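Local coordinates for protein fatty acid amide hydrolase (Candida albicans, PDB 6KVR) that probably hydrolyses monocarboxylic acid amides to the carboxylate and ammonium, as expected of an amidase-family enzyme, at residues L38-P51 with T112-I126. Numbering follows the deposited sequence.
Sequences LKDAIPKNYTIELP and TLAHQFTNCAMELFI
Gln116 meets the backbone of Ile48 with both polar atoms of its side-chain amide, a worked case of a carboxamide serving a passing loop as donor and, weakly, as acceptor. NE2 of Gln116 gives a nearly straight bond (163°) to O of Ile48, which is 2.6 Å away and lies close to the plane of the Gln116 amide, while OE1 of Gln116 accepts a weak, bent one from N of Ile48 at 3.1 Å. Beyond CG the glutamine chain is extended (chi2 -161°), which carries the amide out from helix 100-118 to the loop. Two residues on, CD2 of Leu50 lies over one face of the Phe117 ring, a CH-pi contact 3.9 Å from the centroid; Tyr67 of helix 64-70 also touches this ring. Toward the other end, CD1 of Ile42 meets the His115 ring at its edge, 3.7 Å from CD2, and CD2 of Leu38 approaches CE1 of the same ring obliquely.

The contact joins the end of helix 20-40, the first helix of the chain, and the loop that follows it to helix 100-118 and strand 123-124, an outermost strand of the mixed sheet of this amidase-signature enzyme. Met122 and Glu123 form a classic beta bulge opposite Arg200 there, and Leu124 sends CD1 to CG1 of Ile42 at 3.8 Å.

Behind the first shell, N of Ala121 donates to ND1 of His115 (3.2 Å), which probably helps to fix the rotation of the imidazole. A water donates to O of Ala41 and accepts from N of Ile126, its oxygen 2.6 Å from that N, and OG1 of Thr112 is bonded back to Ala108 O within its own helix.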
# COMPACT_ATOMS: atom_id res chain seq x y z
N LEU A 38 -39.43 -1.51 -3.02
CA LEU A 38 -38.89 -1.08 -4.31
C LEU A 38 -40.02 -0.82 -5.31
O LEU A 38 -40.01 0.21 -6.01
CB LEU A 38 -37.91 -2.12 -4.84
CG LEU A 38 -37.29 -1.89 -6.23
CD1 LEU A 38 -36.50 -0.58 -6.31
CD2 LEU A 38 -36.43 -3.08 -6.66
N LYS A 39 -41.00 -1.73 -5.39
CA LYS A 39 -42.15 -1.50 -6.27
C LYS A 39 -42.85 -0.20 -5.93
O LYS A 39 -43.19 0.58 -6.82
CB LYS A 39 -43.15 -2.65 -6.19
CG LYS A 39 -42.95 -3.74 -7.23
CD LYS A 39 -43.63 -5.04 -6.83
CE LYS A 39 -43.06 -6.21 -7.63
NZ LYS A 39 -42.22 -7.10 -6.77
N ASP A 40 -43.07 0.06 -4.63
CA ASP A 40 -43.76 1.28 -4.22
C ASP A 40 -42.96 2.52 -4.58
O ASP A 40 -43.54 3.61 -4.65
CB ASP A 40 -44.03 1.26 -2.72
CG ASP A 40 -44.95 0.13 -2.29
OD1 ASP A 40 -45.58 -0.52 -3.15
OD2 ASP A 40 -45.03 -0.12 -1.05
N ALA A 41 -41.65 2.39 -4.81
CA ALA A 41 -40.80 3.55 -5.07
C ALA A 41 -40.66 3.87 -6.56
O ALA A 41 -39.99 4.86 -6.90
CB ALA A 41 -39.42 3.33 -4.43
N ILE A 42 -41.27 3.09 -7.45
CA ILE A 42 -41.26 3.37 -8.89
C ILE A 42 -42.33 4.41 -9.21
O ILE A 42 -43.52 4.16 -8.98
CB ILE A 42 -41.50 2.08 -9.69
CG1 ILE A 42 -40.31 1.12 -9.56
CG2 ILE A 42 -41.79 2.40 -11.15
CD1 ILE A 42 -40.60 -0.26 -10.08
N PRO A 43 -41.98 5.58 -9.74
CA PRO A 43 -43.01 6.58 -10.08
C PRO A 43 -43.77 6.17 -11.33
O PRO A 43 -43.18 5.97 -12.40
CB PRO A 43 -42.20 7.86 -10.30
CG PRO A 43 -40.81 7.56 -9.78
CD PRO A 43 -40.62 6.09 -10.00
N LYS A 44 -45.10 6.07 -11.21
CA LYS A 44 -45.90 5.54 -12.32
C LYS A 44 -45.83 6.44 -13.55
O LYS A 44 -45.80 5.95 -14.68
CB LYS A 44 -47.34 5.34 -11.89
CG LYS A 44 -47.94 4.07 -12.49
CD LYS A 44 -49.35 4.29 -12.99
CE LYS A 44 -49.78 3.18 -13.95
NZ LYS A 44 -51.04 3.54 -14.67
N ASN A 45 -45.80 7.76 -13.36
CA ASN A 45 -45.70 8.65 -14.51
C ASN A 45 -44.42 8.42 -15.31
O ASN A 45 -44.38 8.73 -16.50
CB ASN A 45 -45.79 10.11 -14.05
CG ASN A 45 -45.07 10.35 -12.73
OD1 ASN A 45 -45.28 9.62 -11.75
ND2 ASN A 45 -44.23 11.40 -12.69
N TYR A 46 -43.38 7.87 -14.68
CA TYR A 46 -42.13 7.57 -15.37
C TYR A 46 -42.10 6.16 -15.94
O TYR A 46 -41.13 5.81 -16.63
CB TYR A 46 -40.93 7.77 -14.43
CG TYR A 46 -40.63 9.20 -14.10
CD1 TYR A 46 -41.24 10.25 -14.79
CD2 TYR A 46 -39.73 9.51 -13.09
CE1 TYR A 46 -40.96 11.57 -14.48
CE2 TYR A 46 -39.44 10.83 -12.77
CZ TYR A 46 -40.05 11.86 -13.47
OH TYR A 46 -39.75 13.16 -13.15
N THR A 47 -43.12 5.36 -15.67
CA THR A 47 -43.18 3.99 -16.13
C THR A 47 -43.92 3.93 -17.47
O THR A 47 -44.41 4.93 -17.99
CB THR A 47 -43.84 3.11 -15.06
OG1 THR A 47 -43.37 1.76 -15.19
CG2 THR A 47 -45.37 3.11 -15.19
N ILE A 48 -44.00 2.72 -18.02
CA ILE A 48 -44.53 2.51 -19.36
C ILE A 48 -45.15 1.12 -19.43
O ILE A 48 -44.88 0.25 -18.59
CB ILE A 48 -43.40 2.74 -20.40
CG1 ILE A 48 -43.38 4.22 -20.81
CG2 ILE A 48 -43.42 1.74 -21.58
CD1 ILE A 48 -42.34 4.54 -21.81
N GLU A 49 -46.06 0.92 -20.39
CA GLU A 49 -46.61 -0.39 -20.68
C GLU A 49 -45.65 -1.11 -21.63
O GLU A 49 -45.40 -0.64 -22.75
CB GLU A 49 -48.00 -0.27 -21.30
CG GLU A 49 -49.12 -0.34 -20.28
CD GLU A 49 -50.42 0.34 -20.73
OE1 GLU A 49 -50.83 0.20 -21.91
OE2 GLU A 49 -51.03 1.02 -19.87
N LEU A 50 -45.10 -2.24 -21.17
CA LEU A 50 -44.08 -2.94 -21.94
C LEU A 50 -44.65 -3.48 -23.25
O LEU A 50 -45.84 -3.83 -23.33
CB LEU A 50 -43.49 -4.07 -21.10
CG LEU A 50 -42.61 -3.61 -19.93
CD1 LEU A 50 -42.11 -4.80 -19.10
CD2 LEU A 50 -41.43 -2.79 -20.45
N PRO A 51 -43.84 -3.54 -24.31
CA PRO A 51 -44.35 -4.05 -25.59
C PRO A 51 -44.77 -5.51 -25.52
O PRO A 51 -45.71 -5.91 -26.23
CB PRO A 51 -43.17 -3.84 -26.55
CG PRO A 51 -41.97 -3.65 -25.67
CD PRO A 51 -42.48 -2.98 -24.43
N THR A 112 -35.86 5.22 -14.23
CA THR A 112 -37.03 4.38 -13.99
C THR A 112 -37.28 3.46 -15.18
O THR A 112 -37.59 2.27 -15.01
CB THR A 112 -38.27 5.24 -13.72
OG1 THR A 112 -37.98 6.16 -12.66
CG2 THR A 112 -39.44 4.37 -13.30
N LEU A 113 -37.14 4.00 -16.40
CA LEU A 113 -37.21 3.16 -17.59
C LEU A 113 -36.13 2.07 -17.55
O LEU A 113 -36.42 0.89 -17.76
CB LEU A 113 -37.10 4.02 -18.85
CG LEU A 113 -38.32 4.93 -19.03
CD1 LEU A 113 -38.05 6.04 -20.05
CD2 LEU A 113 -39.59 4.14 -19.39
N ALA A 114 -34.89 2.46 -17.22
CA ALA A 114 -33.81 1.48 -17.10
C ALA A 114 -34.19 0.32 -16.18
O ALA A 114 -34.04 -0.86 -16.54
CB ALA A 114 -32.53 2.16 -16.60
N HIS A 115 -34.72 0.63 -14.99
CA HIS A 115 -35.14 -0.42 -14.05
C HIS A 115 -36.25 -1.29 -14.63
O HIS A 115 -36.25 -2.51 -14.44
CB HIS A 115 -35.60 0.18 -12.73
CG HIS A 115 -36.02 -0.85 -11.73
ND1 HIS A 115 -35.13 -1.76 -11.19
CD2 HIS A 115 -37.22 -1.16 -11.20
CE1 HIS A 115 -35.77 -2.56 -10.35
NE2 HIS A 115 -37.04 -2.22 -10.35
N GLN A 116 -37.24 -0.67 -15.29
CA GLN A 116 -38.37 -1.43 -15.81
C GLN A 116 -37.92 -2.47 -16.83
O GLN A 116 -38.50 -3.56 -16.91
CB GLN A 116 -39.40 -0.48 -16.43
CG GLN A 116 -40.83 -0.87 -16.14
CD GLN A 116 -41.82 -0.23 -17.10
OE1 GLN A 116 -41.58 0.85 -17.64
NE2 GLN A 116 -42.94 -0.91 -17.32
N PHE A 117 -36.86 -2.18 -17.58
CA PHE A 117 -36.35 -3.12 -18.57
C PHE A 117 -35.24 -4.02 -18.02
O PHE A 117 -35.25 -5.22 -18.28
CB PHE A 117 -35.85 -2.36 -19.80
CG PHE A 117 -36.96 -1.87 -20.70
CD1 PHE A 117 -37.48 -2.70 -21.70
CD2 PHE A 117 -37.48 -0.59 -20.56
CE1 PHE A 117 -38.49 -2.24 -22.55
CE2 PHE A 117 -38.49 -0.14 -21.39
CZ PHE A 117 -39.00 -0.97 -22.39
N THR A 118 -34.27 -3.47 -17.27
CA THR A 118 -33.11 -4.25 -16.89
C THR A 118 -33.13 -4.79 -15.46
O THR A 118 -32.33 -5.68 -15.15
CB THR A 118 -31.83 -3.43 -17.07
OG1 THR A 118 -31.87 -2.31 -16.17
CG2 THR A 118 -31.71 -2.96 -18.52
N ASN A 119 -33.99 -4.27 -14.58
CA ASN A 119 -34.05 -4.69 -13.16
C ASN A 119 -32.75 -4.32 -12.44
O ASN A 119 -32.26 -5.05 -11.58
CB ASN A 119 -34.35 -6.19 -13.03
CG ASN A 119 -34.79 -6.58 -11.61
OD1 ASN A 119 -35.60 -5.89 -10.98
ND2 ASN A 119 -34.25 -7.70 -11.11
N CYS A 120 -32.22 -3.14 -12.77
CA CYS A 120 -30.92 -2.69 -12.29
C CYS A 120 -30.94 -2.02 -10.92
O CYS A 120 -29.86 -1.85 -10.33
CB CYS A 120 -30.31 -1.73 -13.32
SG CYS A 120 -31.34 -0.28 -13.60
N ALA A 121 -32.09 -1.64 -10.37
CA ALA A 121 -32.15 -0.97 -9.07
C ALA A 121 -32.46 -1.94 -7.94
O ALA A 121 -33.22 -2.90 -8.12
CB ALA A 121 -33.19 0.15 -9.08
N MSE A 122 -31.86 -1.69 -6.76
CA MSE A 122 -32.27 -2.37 -5.52
C MSE A 122 -33.06 -1.45 -4.60
O MSE A 122 -33.85 -1.91 -3.77
CB MSE A 122 -31.07 -2.91 -4.72
CG MSE A 122 -30.03 -3.65 -5.52
SE MSE A 122 -29.20 -5.16 -4.55
CE MSE A 122 -30.90 -5.85 -3.92
N GLU A 123 -32.82 -0.15 -4.75
CA GLU A 123 -33.47 0.88 -3.96
C GLU A 123 -33.66 2.09 -4.84
O GLU A 123 -32.76 2.47 -5.60
CB GLU A 123 -32.67 1.25 -2.70
CG GLU A 123 -32.94 0.37 -1.47
CD GLU A 123 -32.51 1.03 -0.15
OE1 GLU A 123 -32.92 0.53 0.94
OE2 GLU A 123 -31.76 2.03 -0.19
N LEU A 124 -34.85 2.69 -4.77
CA LEU A 124 -35.17 3.89 -5.52
C LEU A 124 -35.67 4.93 -4.54
O LEU A 124 -36.48 4.61 -3.66
CB LEU A 124 -36.23 3.61 -6.57
CG LEU A 124 -35.78 3.27 -7.97
CD1 LEU A 124 -37.01 2.90 -8.81
CD2 LEU A 124 -35.06 4.46 -8.55
N PHE A 125 -35.17 6.16 -4.65
CA PHE A 125 -35.66 7.22 -3.78
C PHE A 125 -35.67 8.52 -4.59
O PHE A 125 -34.93 9.47 -4.31
CB PHE A 125 -34.88 7.34 -2.47
CG PHE A 125 -33.40 7.05 -2.57
CD1 PHE A 125 -32.92 5.74 -2.56
CD2 PHE A 125 -32.48 8.09 -2.61
CE1 PHE A 125 -31.53 5.47 -2.61
CE2 PHE A 125 -31.10 7.84 -2.65
CZ PHE A 125 -30.63 6.53 -2.66
N ILE A 126 -36.56 8.54 -5.60
CA ILE A 126 -36.63 9.68 -6.52
C ILE A 126 -37.05 10.94 -5.78
O ILE A 126 -36.55 12.04 -6.06
CB ILE A 126 -37.59 9.36 -7.69
CG1 ILE A 126 -37.13 8.11 -8.45
CG2 ILE A 126 -37.71 10.54 -8.64
CD1 ILE A 126 -35.69 8.16 -8.91
O HOH W 1 -38.52 6.84 -5.67